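Local coordinates for triosephosphate isomerase (PDB 4O4V), which probably catalyses the interconversion of D-glyceraldehyde 3-phosphate and dihydroxyacetone phosphate in glycolysis and gluconeogenesis, working as a homodimeric TIM-barrel enzyme, at residues Arg2-Trp10 with Phe241-Ser251; Ala182-Leu193 with Ala202-Gly210. All blocks are in the same frame, centred on the assembly; numbering follows the deposited sequence.

Interaction 1: residues Arg2-Trp10 with Phe241-Ser251; sequences RTFFVGGNW and FINIVNSNVHS. With NA (sodium ion), chain B.
The ring of Phe4 takes Asn248 over one face: Asn248 CA stands 3.8 Å from the ring centroid and 16° off the ring normal, which meets the geometry of a CH-pi contact. Farther round the same ring, Ser251 CB comes in obliquely, 3.5 Å from Phe4 CE1, and Ser247 OG approaches CE2 and CZ. The Phe241 ring has Val245 CG2, from its own helix, over one face and the carbonyl carbon of Gly7 at its edge. Gly8 packs obliquely on it, with Gly8 CA 3.5 Å from Phe241 CE1, so the glycine backbone lies directly against the ring. Val6 lies between the two aromatics; its CG1, anti to the backbone N, touches Phe241 CE1 and Val245 CG2.

In TIM-barrel terms, the last helix of the chain lies against the first strand, 5-9; the short axes run at 160°, nearly antiparallel, and come within 8.8 Å. No hydrogen bond crosses between the segments. Instead, Ser247 and Asn248 turn back to carbonyls of the preceding helix. Ile244 O accepts from both Ser247 N and Ser247 OG, the hydroxyl lying in the carbonyl plane on a lone pair. Asn248 ND2 reaches Val245 O at 3.0 Å in a nearly straight bond (172°) and also bonds Glu33 O, while Asn248 OD1 accepts from Asn35 N, so both ends of this buried amide are satisfied. Beyond Phe4, Ser251 OG binds the sodium ion at 2.4 Å; a water and the carbonyl oxygens of Ala222, Cys224 and Val227 complete the site.

Interaction 2: residues Ala182-Leu193 with Ala202-Gly210; sequences AQEMCKVIRDIL and ANKVRILYG
Ile207 and Arg190 make the dense centre of this contact. Ile207 CD1 sits over one face of the Arg190 guanidinium, 3.5 Å above its plane and offset toward the rim, and also presses on the helix backbone at Arg190 N and Cys186 O. With CG1 anti to the carbonyl carbon and the chain then extended, Ile207 carries CD1 to the helix, where it also meets Ile189 CG2 at 3.7 Å, while its CG2 branch packs on Cys186 SG.

Arg190 CG lies anti to the backbone N, and the Arg190 chain bends at chi3 (-52°), turning the guanidinium across Ile207. Its edge then faces two carbonyls: Arg190 NH1 donates to Ala202 O at 2.9 Å and to Val205 O at the same distance, with both acceptors close to the guanidinium plane. The other nitrogens are also engaged, NE with Asp226 and NH2 with Asp228. Together these partners would fix the rotation of the group, and the two carboxylates probably balance its buried charge.

Packing is looser at the Leu193 end, where Leu193 CB is 4.0 Å from Ala202 CB and Leu193 CD1 is 4.0 Å from Val205 CB. At the other end Ala182 makes a separate close contact, a CH-pi approach over one face of the Tyr209 ring with Ala182 CB 3.5 Å from Tyr209 CD1. On the more solvent-accessible outer side of the helix, Lys187 NZ and Asp191 OD1 form a salt bridge that takes no part in the contact.

This is the return half of a barrel beta-alpha-beta crossover: helix 179-197 runs at 159° to strand 207-209, which pairs in parallel with strand 161-165. Helix 138-149 flanks it beside Ile189, and helix 218-222 touches Ala182 and Tyr209.

Both contacts are buried and join an outer helix to a strand of the same barrel sheet at almost the same near-antiparallel angle, yet interaction 2 is local in sequence and nested inside the chain-spanning closure made by interaction 1. Their chemistry diverges: 2-10 with 241-251 is joined by aromatic and aliphatic packing without a bridging hydrogen bond, whereas 182-193 with 202-210 adds a buried arginine bonded across the gap. The two meet at the N-terminus, where Arg2 NH1 probably bonds Asn203 O at 2.9 Å and Arg206 NH1 probably bonds Thr3 O at 2.9 Å. Asp228 pairs with both Arg2 and Arg190, linking them further.

Interaction 1: residues Arg2-Trp10 with Phe241-Ser251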
loop_
_atom_site.group_PDB
_atom_site.type_symbol
_atom_site.label_atom_id
_atom_site.label_comp_id
_atom_site.label_asym_id
_atom_site.label_seq_id
_atom_site.Cartn_x
_atom_site.Cartn_y
_atom_site.Cartn_z
ATOM N N ARG A 2 15.988 -3.905 29.290
ATOM C CA ARG A 2 15.125 -3.864 28.108
ATOM C C ARG A 2 14.902 -5.267 27.597
ATOM O O ARG A 2 15.835 -6.052 27.507
ATOM C CB ARG A 2 15.801 -3.045 27.033
ATOM C CG ARG A 2 15.951 -1.577 27.388
ATOM C CD ARG A 2 16.541 -0.768 26.265
ATOM N NE ARG A 2 17.888 -1.148 25.911
ATOM C CZ ARG A 2 18.993 -0.681 26.460
ATOM N NH1 ARG A 2 18.954 0.149 27.502
ATOM N NH2 ARG A 2 20.159 -1.076 25.996
ATOM N N THR A 3 13.685 -5.609 27.227
ATOM C CA THR A 3 13.431 -6.927 26.650
ATOM C C THR A 3 13.945 -6.944 25.214
ATOM O O THR A 3 13.625 -6.065 24.409
ATOM C CB THR A 3 11.954 -7.244 26.690
ATOM O OG1 THR A 3 11.532 -7.206 28.054
ATOM C CG2 THR A 3 11.672 -8.607 26.124
ATOM N N PHE A 4 14.718 -7.965 24.878
ATOM C CA PHE A 4 15.218 -8.184 23.516
ATOM C C PHE A 4 14.034 -8.279 22.569
ATOM O O PHE A 4 13.005 -8.869 22.911
ATOM C CB PHE A 4 16.052 -9.465 23.481
ATOM C CG PHE A 4 17.028 -9.564 22.317
ATOM C CD1 PHE A 4 18.245 -8.930 22.368
ATOM C CD2 PHE A 4 16.766 -10.352 21.200
ATOM C CE1 PHE A 4 19.189 -9.067 21.392
ATOM C CE2 PHE A 4 17.713 -10.480 20.205
ATOM C CZ PHE A 4 18.922 -9.844 20.300
ATOM N N PHE A 5 14.200 -7.728 21.377
ATOM C CA PHE A 5 13.082 -7.570 20.427
ATOM C C PHE A 5 13.513 -8.052 19.065
ATOM O O PHE A 5 14.507 -7.563 18.529
ATOM C CB PHE A 5 12.701 -6.088 20.385
ATOM C CG PHE A 5 11.497 -5.772 19.535
ATOM C CD1 PHE A 5 11.602 -5.687 18.144
ATOM C CD2 PHE A 5 10.268 -5.548 20.122
ATOM C CE1 PHE A 5 10.492 -5.374 17.370
ATOM C CE2 PHE A 5 9.159 -5.252 19.342
ATOM C CZ PHE A 5 9.288 -5.160 17.967
ATOM N N VAL A 6 12.745 -8.947 18.468
ATOM C CA VAL A 6 13.018 -9.420 17.105
ATOM C C VAL A 6 11.796 -9.267 16.259
ATOM O O VAL A 6 10.743 -9.888 16.525
ATOM C CB VAL A 6 13.560 -10.873 17.107
ATOM C CG1 VAL A 6 13.780 -11.374 15.675
ATOM C CG2 VAL A 6 14.859 -10.971 17.944
ATOM N N GLY A 7 11.914 -8.439 15.231
ATOM C CA GLY A 7 10.877 -8.263 14.221
ATOM C C GLY A 7 11.245 -8.985 12.962
ATOM O O GLY A 7 12.363 -8.826 12.455
ATOM N N GLY A 8 10.363 -9.805 12.445
ATOM C CA GLY A 8 10.532 -10.433 11.146
ATOM C C GLY A 8 9.832 -9.637 10.072
ATOM O O GLY A 8 8.586 -9.684 10.013
ATOM N N ASN A 9 10.551 -8.980 9.187
ATOM C CA ASN A 9 9.946 -8.208 8.100
ATOM C C ASN A 9 9.912 -9.072 6.846
ATOM O O ASN A 9 10.928 -9.242 6.177
ATOM C CB ASN A 9 10.765 -6.945 7.862
ATOM C CG ASN A 9 10.198 -6.083 6.769
ATOM O OD1 ASN A 9 9.064 -6.295 6.308
ATOM N ND2 ASN A 9 10.944 -5.078 6.372
ATOM N N TRP A 10 8.747 -9.611 6.522
ATOM C CA TRP A 10 8.595 -10.404 5.300
ATOM C C TRP A 10 8.780 -9.581 4.040
ATOM O O TRP A 10 8.997 -10.160 2.974
ATOM C CB TRP A 10 7.225 -11.057 5.244
ATOM C CG TRP A 10 6.982 -12.123 6.269
ATOM C CD1 TRP A 10 7.759 -12.478 7.335
ATOM C CD2 TRP A 10 5.822 -12.958 6.316
ATOM N NE1 TRP A 10 7.135 -13.493 8.052
ATOM C CE2 TRP A 10 5.955 -13.808 7.433
ATOM C CE3 TRP A 10 4.689 -13.082 5.502
ATOM C CZ2 TRP A 10 4.978 -14.762 7.775
ATOM C CZ3 TRP A 10 3.719 -14.031 5.851
ATOM C CH2 TRP A 10 3.880 -14.856 6.966
ATOM N N PHE A 241 15.014 -17.857 11.041
ATOM C CA PHE A 241 14.412 -16.840 11.877
ATOM C C PHE A 241 14.431 -17.266 13.339
ATOM O O PHE A 241 14.649 -16.442 14.227
ATOM C CB PHE A 241 12.970 -16.563 11.422
ATOM C CG PHE A 241 12.307 -15.431 12.140
ATOM C CD1 PHE A 241 12.838 -14.139 12.061
ATOM C CD2 PHE A 241 11.181 -15.638 12.943
ATOM C CE1 PHE A 241 12.250 -13.081 12.723
ATOM C CE2 PHE A 241 10.579 -14.573 13.594
ATOM C CZ PHE A 241 11.104 -13.297 13.502
ATOM N N ILE A 242 14.229 -18.550 13.619
ATOM C CA ILE A 242 14.150 -19.008 15.005
ATOM C C ILE A 242 15.519 -18.880 15.688
ATOM O O ILE A 242 15.603 -18.554 16.861
ATOM C CB ILE A 242 13.558 -20.443 15.078
ATOM C CG1 ILE A 242 12.231 -20.476 14.287
ATOM C CG2 ILE A 242 13.428 -20.864 16.524
ATOM C CD1 ILE A 242 11.228 -19.383 14.665
ATOM N N ASN A 243 16.599 -19.184 14.964
ATOM C CA ASN A 243 17.929 -18.967 15.499
ATOM C C ASN A 243 18.120 -17.529 15.903
ATOM O O ASN A 243 18.715 -17.231 16.935
ATOM C CB ASN A 243 19.001 -19.332 14.474
ATOM C CG ASN A 243 18.965 -20.760 14.097
ATOM O OD1 ASN A 243 18.124 -21.187 13.305
ATOM N ND2 ASN A 243 19.884 -21.536 14.649
ATOM N N ILE A 244 17.632 -16.610 15.091
ATOM C CA ILE A 244 17.765 -15.191 15.370
ATOM C C ILE A 244 16.931 -14.796 16.596
ATOM O O ILE A 244 17.406 -14.070 17.453
ATOM C CB ILE A 244 17.435 -14.353 14.130
ATOM C CG1 ILE A 244 18.367 -14.705 12.972
ATOM C CG2 ILE A 244 17.507 -12.908 14.448
ATOM C CD1 ILE A 244 17.903 -14.215 11.603
ATOM N N VAL A 245 15.682 -15.253 16.663
ATOM C CA VAL A 245 14.864 -15.031 17.855
ATOM C C VAL A 245 15.600 -15.494 19.115
ATOM O O VAL A 245 15.631 -14.801 20.156
ATOM C CB VAL A 245 13.519 -15.758 17.707
ATOM C CG1 VAL A 245 12.786 -15.843 19.036
ATOM C CG2 VAL A 245 12.693 -15.062 16.625
ATOM N N ASN A 246 16.231 -16.647 19.016
ATOM C CA ASN A 246 16.883 -17.283 20.150
ATOM C C ASN A 246 18.253 -16.716 20.492
ATOM O O ASN A 246 18.838 -17.068 21.521
ATOM C CB ASN A 246 16.936 -18.799 19.937
ATOM C CG ASN A 246 15.571 -19.445 20.117
ATOM O OD1 ASN A 246 14.678 -18.816 20.661
ATOM N ND2 ASN A 246 15.407 -20.668 19.652
ATOM N N SER A 247 18.749 -15.784 19.677
ATOM C CA SER A 247 20.012 -15.114 19.973
ATOM C C SER A 247 19.908 -14.223 21.206
ATOM O O SER A 247 20.921 -13.764 21.718
ATOM C CB SER A 247 20.495 -14.320 18.759
ATOM O OG SER A 247 19.718 -13.171 18.524
ATOM N N ASN A 248 18.689 -13.962 21.686
ATOM C CA ASN A 248 18.477 -13.125 22.869
ATOM C C ASN A 248 19.260 -13.627 24.071
ATOM O O ASN A 248 19.633 -12.840 24.949
ATOM C CB ASN A 248 16.993 -13.031 23.242
ATOM C CG ASN A 248 16.450 -14.307 23.890
ATOM O OD1 ASN A 248 16.605 -14.513 25.100
ATOM N ND2 ASN A 248 15.816 -15.162 23.102
ATOM N N VAL A 249 19.554 -14.925 24.119
ATOM C CA VAL A 249 20.255 -15.473 25.269
ATOM C C VAL A 249 21.694 -14.984 25.338
ATOM O O VAL A 249 22.323 -15.107 26.391
ATOM C CB VAL A 249 20.207 -17.005 25.284
ATOM C CG1 VAL A 249 18.755 -17.509 25.295
ATOM C CG2 VAL A 249 20.985 -17.603 24.134
ATOM N N HIS A 250 22.227 -14.394 24.267
ATOM C CA HIS A 250 23.579 -13.838 24.256
ATOM C C HIS A 250 23.621 -12.360 24.563
ATOM O O HIS A 250 24.694 -11.785 24.666
ATOM C CB HIS A 250 24.257 -14.098 22.917
ATOM C CG HIS A 250 24.325 -15.542 22.591
ATOM N ND1 HIS A 250 25.216 -16.394 23.210
ATOM C CD2 HIS A 250 23.575 -16.305 21.770
ATOM C CE1 HIS A 250 25.027 -17.618 22.749
ATOM N NE2 HIS A 250 24.046 -17.587 21.866
ATOM N N SER A 251 22.465 -11.732 24.704
ATOM C CA SER A 251 22.390 -10.312 24.996
ATOM C C SER A 251 22.203 -10.154 26.484
ATOM O O SER A 251 21.289 -10.707 27.064
ATOM C CB SER A 251 21.231 -9.677 24.218
ATOM O OG SER A 251 21.246 -8.260 24.320
HETATM NA NA NA B . 22.628 -6.728 23.121
HETATM O O HOH W 1 22.269 -5.423 25.078
#

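Interaction 2: residues Ala182-Leu193 with Ala202-Gly210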
loop_
_atom_site.group_PDB
_atom_site.type_symbol
_atom_site.label_atom_id
_atom_site.label_comp_id
_atom_site.label_asym_id
_atom_site.label_seq_id
_atom_site.Cartn_x
_atom_site.Cartn_y
_atom_site.Cartn_z
ATOM N N ALA A 182 27.582 -2.115 13.837
ATOM C CA ALA A 182 26.242 -2.213 14.390
ATOM C C ALA A 182 26.185 -1.615 15.798
ATOM O O ALA A 182 25.322 -0.802 16.131
ATOM C CB ALA A 182 25.778 -3.662 14.412
ATOM N N GLN A 183 27.110 -2.043 16.646
ATOM C CA GLN A 183 27.165 -1.547 18.015
ATOM C C GLN A 183 27.361 -0.045 18.025
ATOM O O GLN A 183 26.690 0.675 18.755
ATOM C CB GLN A 183 28.306 -2.235 18.766
ATOM C CG GLN A 183 28.768 -1.539 20.037
ATOM C CD GLN A 183 27.668 -1.350 21.045
ATOM O OE1 GLN A 183 26.723 -2.143 21.152
ATOM N NE2 GLN A 183 27.798 -0.278 21.828
ATOM N N GLU A 184 28.289 0.446 17.216
ATOM C CA GLU A 184 28.587 1.865 17.232
ATOM C C GLU A 184 27.387 2.714 16.857
ATOM O O GLU A 184 27.131 3.736 17.484
ATOM C CB GLU A 184 29.738 2.195 16.271
ATOM N N MET A 185 26.639 2.303 15.847
ATOM C CA MET A 185 25.493 3.119 15.419
ATOM C C MET A 185 24.319 3.016 16.364
ATOM O O MET A 185 23.621 3.997 16.582
ATOM C CB MET A 185 25.072 2.783 13.987
ATOM C CG MET A 185 26.137 3.163 12.944
ATOM S SD MET A 185 26.732 4.848 13.006
ATOM C CE MET A 185 25.319 5.708 12.343
ATOM N N CYS A 186 24.094 1.843 16.960
ATOM C CA CYS A 186 23.044 1.743 17.982
ATOM C C CYS A 186 23.369 2.607 19.182
ATOM O O CYS A 186 22.475 3.271 19.736
ATOM C CB CYS A 186 22.802 0.284 18.349
ATOM S SG CYS A 186 22.014 -0.680 17.020
ATOM N N LYS A 187 24.641 2.660 19.567
ATOM C CA LYS A 187 25.072 3.552 20.643
ATOM C C LYS A 187 24.904 5.033 20.261
ATOM O O LYS A 187 24.463 5.848 21.072
ATOM C CB LYS A 187 26.529 3.253 20.999
ATOM C CG LYS A 187 27.118 4.168 22.082
ATOM C CD LYS A 187 26.320 4.270 23.356
ATOM C CE LYS A 187 27.155 4.945 24.471
ATOM N NZ LYS A 187 26.292 5.275 25.642
ATOM N N VAL A 188 25.222 5.386 19.017
ATOM C CA VAL A 188 24.999 6.750 18.566
ATOM C C VAL A 188 23.526 7.144 18.755
ATOM O O VAL A 188 23.216 8.226 19.255
ATOM C CB VAL A 188 25.411 6.887 17.075
ATOM C CG1 VAL A 188 24.742 8.102 16.419
ATOM C CG2 VAL A 188 26.940 6.972 16.923
ATOM N N ILE A 189 22.608 6.265 18.356
ATOM C CA ILE A 189 21.194 6.574 18.501
ATOM C C ILE A 189 20.792 6.723 19.981
ATOM O O ILE A 189 20.069 7.634 20.342
ATOM C CB ILE A 189 20.346 5.501 17.781
ATOM C CG1 ILE A 189 20.589 5.554 16.263
ATOM C CG2 ILE A 189 18.871 5.701 18.098
ATOM C CD1 ILE A 189 20.124 4.355 15.516
ATOM N N ARG A 190 21.268 5.806 20.809
ATOM C CA ARG A 190 20.935 5.890 22.231
ATOM C C ARG A 190 21.430 7.192 22.831
ATOM O O ARG A 190 20.716 7.811 23.632
ATOM C CB ARG A 190 21.483 4.698 23.010
ATOM C CG ARG A 190 20.788 4.505 24.362
ATOM C CD ARG A 190 21.177 3.259 25.126
ATOM N NE ARG A 190 21.053 2.062 24.294
ATOM C CZ ARG A 190 19.910 1.469 23.946
ATOM N NH1 ARG A 190 18.759 1.865 24.373
ATOM N NH2 ARG A 190 19.962 0.424 23.102
ATOM N N ASP A 191 22.618 7.624 22.437
ATOM C CA ASP A 191 23.148 8.881 22.961
ATOM C C ASP A 191 22.388 10.101 22.454
ATOM O O ASP A 191 22.237 11.088 23.187
ATOM C CB ASP A 191 24.630 8.995 22.663
ATOM C CG ASP A 191 25.473 8.074 23.526
ATOM O OD1 ASP A 191 24.982 7.566 24.569
ATOM O OD2 ASP A 191 26.652 7.879 23.147
ATOM N N ILE A 192 21.901 10.065 21.225
ATOM C CA ILE A 192 21.044 11.142 20.740
ATOM C C ILE A 192 19.769 11.214 21.601
ATOM O O ILE A 192 19.341 12.290 22.027
ATOM C CB ILE A 192 20.682 10.930 19.265
ATOM C CG1 ILE A 192 21.910 11.100 18.362
ATOM C CG2 ILE A 192 19.563 11.882 18.844
ATOM C CD1 ILE A 192 21.802 10.391 17.026
ATOM N N LEU A 193 19.127 10.069 21.812
ATOM C CA LEU A 193 17.962 10.044 22.684
ATOM C C LEU A 193 18.300 10.612 24.052
ATOM O O LEU A 193 17.561 11.438 24.595
ATOM C CB LEU A 193 17.403 8.630 22.857
ATOM C CG LEU A 193 16.840 7.978 21.599
ATOM C CD1 LEU A 193 16.389 6.570 21.947
ATOM C CD2 LEU A 193 15.673 8.784 21.025
ATOM N N ALA A 202 16.108 7.023 27.001
ATOM C CA ALA A 202 17.183 6.343 26.302
ATOM C C ALA A 202 17.397 4.956 26.862
ATOM O O ALA A 202 17.754 4.020 26.091
ATOM C CB ALA A 202 18.442 7.164 26.392
ATOM N N ASN A 203 17.233 4.781 28.163
ATOM C CA ASN A 203 17.479 3.490 28.782
ATOM C C ASN A 203 16.378 2.472 28.539
ATOM O O ASN A 203 16.614 1.275 28.772
ATOM C CB ASN A 203 17.718 3.633 30.294
ATOM C CG ASN A 203 19.125 4.064 30.594
ATOM O OD1 ASN A 203 20.049 3.681 29.887
ATOM N ND2 ASN A 203 19.302 4.914 31.590
ATOM N N LYS A 204 15.205 2.915 28.125
ATOM C CA LYS A 204 14.097 1.975 27.901
ATOM C C LYS A 204 13.827 1.672 26.438
ATOM O O LYS A 204 13.252 0.623 26.125
ATOM C CB LYS A 204 12.812 2.422 28.613
ATOM C CG LYS A 204 12.121 3.576 28.035
ATOM C CD LYS A 204 10.894 3.934 28.911
ATOM C CE LYS A 204 10.038 5.057 28.336
ATOM N NZ LYS A 204 8.931 5.400 29.297
ATOM N N VAL A 205 14.190 2.555 25.524
ATOM C CA VAL A 205 13.877 2.322 24.095
ATOM C C VAL A 205 14.765 1.228 23.515
ATOM O O VAL A 205 16.001 1.283 23.593
ATOM C CB VAL A 205 14.012 3.643 23.294
ATOM C CG1 VAL A 205 13.860 3.422 21.789
ATOM C CG2 VAL A 205 12.962 4.621 23.746
ATOM N N ARG A 206 14.124 0.234 22.900
ATOM C CA ARG A 206 14.863 -0.776 22.161
ATOM C C ARG A 206 15.316 -0.199 20.825
ATOM O O ARG A 206 14.536 0.383 20.058
ATOM C CB ARG A 206 14.025 -2.036 21.927
ATOM C CG ARG A 206 13.936 -2.996 23.110
ATOM C CD ARG A 206 12.960 -2.586 24.184
ATOM N NE ARG A 206 11.572 -2.475 23.709
ATOM C CZ ARG A 206 10.740 -3.501 23.546
ATOM N NH1 ARG A 206 11.113 -4.747 23.834
ATOM N NH2 ARG A 206 9.492 -3.273 23.158
ATOM N N ILE A 207 16.601 -0.416 20.574
ATOM C CA ILE A 207 17.267 -0.029 19.335
ATOM C C ILE A 207 17.746 -1.302 18.655
ATOM O O ILE A 207 18.504 -2.091 19.226
ATOM C CB ILE A 207 18.412 0.960 19.572
ATOM C CG1 ILE A 207 17.891 2.188 20.332
ATOM C CG2 ILE A 207 19.040 1.374 18.221
ATOM C CD1 ILE A 207 18.984 3.122 20.815
ATOM N N LEU A 208 17.268 -1.532 17.439
ATOM C CA LEU A 208 17.499 -2.764 16.706
ATOM C C LEU A 208 18.516 -2.571 15.617
ATOM O O LEU A 208 18.638 -1.498 15.025
ATOM C CB LEU A 208 16.224 -3.254 16.005
ATOM C CG LEU A 208 14.928 -3.187 16.801
ATOM C CD1 LEU A 208 13.788 -3.701 15.929
ATOM C CD2 LEU A 208 15.045 -3.967 18.106
ATOM N N TYR A 209 19.248 -3.625 15.304
ATOM C CA TYR A 209 20.065 -3.682 14.090
ATOM C C TYR A 209 19.250 -4.273 12.960
ATOM O O TYR A 209 18.659 -5.350 13.079
ATOM C CB TYR A 209 21.320 -4.508 14.338
ATOM C CG TYR A 209 22.205 -4.582 13.115
ATOM C CD1 TYR A 209 22.816 -3.449 12.589
ATOM C CD2 TYR A 209 22.384 -5.775 12.447
ATOM C CE1 TYR A 209 23.642 -3.516 11.468
ATOM C CE2 TYR A 209 23.206 -5.859 11.301
ATOM C CZ TYR A 209 23.824 -4.710 10.829
ATOM O OH TYR A 209 24.634 -4.748 9.722
ATOM N N GLY A 210 19.166 -3.506 11.875
ATOM C CA GLY A 210 18.374 -3.833 10.703
ATOM C C GLY A 210 19.183 -4.049 9.453
ATOM O O GLY A 210 18.637 -3.955 8.341
#